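Local coordinates for hypothetical protein (Bacteroides ovatus, PDB 4EPS) that is probably a component of the tip of fimbriae, the cell-surface filaments that mediate adhesion and biofilm formation, at residues N321-L324 with L325-H328. Numbering follows the deposited sequence.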
loop_
_atom_site.group_PDB
_atom_site.type_symbol
_atom_site.label_atom_id
_atom_site.label_comp_id
_atom_site.label_asym_id
_atom_site.label_seq_id
_atom_site.Cartn_x
_atom_site.Cartn_y
_atom_site.Cartn_z
ATOM N N ASN A 321 -5.275 -28.797 19.740
ATOM C CA ASN A 321 -6.358 -29.359 18.933
ATOM C C ASN A 321 -6.666 -28.520 17.655
ATOM O O ASN A 321 -7.789 -28.591 17.162
ATOM C CB ASN A 321 -7.628 -29.554 19.793
ATOM C CG ASN A 321 -8.223 -28.307 20.401
ATOM O OD1 ASN A 321 -7.743 -27.188 20.218
ATOM N ND2 ASN A 321 -9.311 -28.473 21.131
ATOM N N ASP A 322 -5.676 -27.746 17.131
ATOM C CA ASP A 322 -5.847 -26.919 15.921
ATOM C C ASP A 322 -5.166 -27.604 14.716
ATOM O O ASP A 322 -3.977 -27.400 14.457
ATOM C CB ASP A 322 -5.319 -25.477 16.126
ATOM C CG ASP A 322 -5.737 -24.457 15.050
ATOM O OD1 ASP A 322 -5.989 -24.872 13.890
ATOM O OD2 ASP A 322 -5.689 -23.236 15.336
ATOM N N ALA A 323 -5.948 -28.389 13.966
ATOM C CA ALA A 323 -5.498 -29.144 12.791
ATOM C C ALA A 323 -5.019 -28.233 11.662
ATOM O O ALA A 323 -4.089 -28.600 10.944
ATOM C CB ALA A 323 -6.619 -30.042 12.285
ATOM N N LEU A 324 -5.659 -27.054 11.492
ATOM C CA LEU A 324 -5.279 -26.091 10.461
ATOM C C LEU A 324 -3.884 -25.517 10.752
ATOM O O LEU A 324 -3.069 -25.427 9.836
ATOM C CB LEU A 324 -6.341 -24.960 10.375
ATOM C CG LEU A 324 -6.095 -23.813 9.368
ATOM C CD1 LEU A 324 -5.771 -24.332 7.972
ATOM C CD2 LEU A 324 -7.324 -22.875 9.302
ATOM N N LEU A 325 -3.629 -25.103 12.006
ATOM C CA LEU A 325 -2.323 -24.561 12.423
ATOM C C LEU A 325 -1.241 -25.626 12.244
ATOM O O LEU A 325 -0.151 -25.332 11.753
ATOM C CB LEU A 325 -2.384 -24.094 13.897
ATOM C CG LEU A 325 -1.061 -23.665 14.586
ATOM C CD1 LEU A 325 -0.398 -22.480 13.859
ATOM C CD2 LEU A 325 -1.308 -23.275 16.034
ATOM N N ARG A 326 -1.563 -26.866 12.601
ATOM C CA ARG A 326 -0.623 -27.982 12.497
ATOM C C ARG A 326 -0.284 -28.336 11.025
ATOM O O ARG A 326 0.894 -28.474 10.691
ATOM C CB ARG A 326 -1.231 -29.183 13.230
ATOM C CG ARG A 326 -0.322 -30.377 13.412
ATOM C CD ARG A 326 -0.886 -31.282 14.489
ATOM N NE ARG A 326 -2.204 -31.813 14.130
ATOM C CZ ARG A 326 -3.289 -31.722 14.891
ATOM N NH1 ARG A 326 -3.234 -31.113 16.070
ATOM N NH2 ARG A 326 -4.434 -32.250 14.484
ATOM N N SER A 327 -1.300 -28.450 10.142
ATOM C CA SER A 327 -1.074 -28.882 8.763
ATOM C C SER A 327 -0.729 -27.774 7.768
ATOM O O SER A 327 -0.083 -28.079 6.768
ATOM C CB SER A 327 -2.283 -29.644 8.237
ATOM O OG SER A 327 -2.607 -30.714 9.110
ATOM N N HIS A 328 -1.218 -26.525 7.972
ATOM C CA HIS A 328 -0.976 -25.448 7.014
ATOM C C HIS A 328 -0.706 -24.175 7.791
ATOM O O HIS A 328 -1.506 -23.233 7.715
ATOM C CB HIS A 328 -2.177 -25.296 6.043
ATOM C CG HIS A 328 -2.413 -26.502 5.193
ATOM N ND1 HIS A 328 -3.360 -27.456 5.541
ATOM C CD2 HIS A 328 -1.781 -26.904 4.066
ATOM C CE1 HIS A 328 -3.292 -28.392 4.603
ATOM N NE2 HIS A 328 -2.354 -28.111 3.694
#
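D322 and R326 open a short helix of little more than one turn: the carbonyl O of D322 accepts from R326 N at 3.1 Å, and the same i to i+4 pattern repeats from A323 O to S327 N at 2.9 Å and from L324 O to H328 N at 2.8 Å. The three bonds run from the N-cap to H328, the first residue to leave helical backbone angles.

D322 is the N-cap. With CG held anti to the backbone N (chi1 -167°), its carboxylate swings back over the first turn, where OD1 takes the N-H of L325 at 3.0 Å in a nearly straight bond (166°) that arrives from above the carboxylate plane. Aspartate suits this place because its short side chain brings a carboxylate oxygen within reach of a first-turn amide, and its negative charge probably interacts favourably with the helix dipole. CB of L325 lies 3.6 Å from D322 CG, while OD2 turns to the hydroxyl of S306. Replacing D322 with an alanine removes the carboxylate, which is likely to leave L325 N without its cap and S306 OG without this partner.

R326 folds back at chi3 (62°), so that A323 CA and D322 O lie over one face of its guanidinium, both toward the rim, with NH2 3.7 Å from A323 CA; the small methyl of A323 leaves room for this. NH2 also donates to S366 O, and the group makes a cation-pi contact with Y367. S327 is short enough for its OG to stay beside the backbone and hydrogen-bond E394 OE2.

L324 presses against M304, T427 and Y390, and Y390 meets the H328 ring at about a right angle. A323, L324 and S327 touch helix 389-403, while D322 and L325 touch helix 305-308.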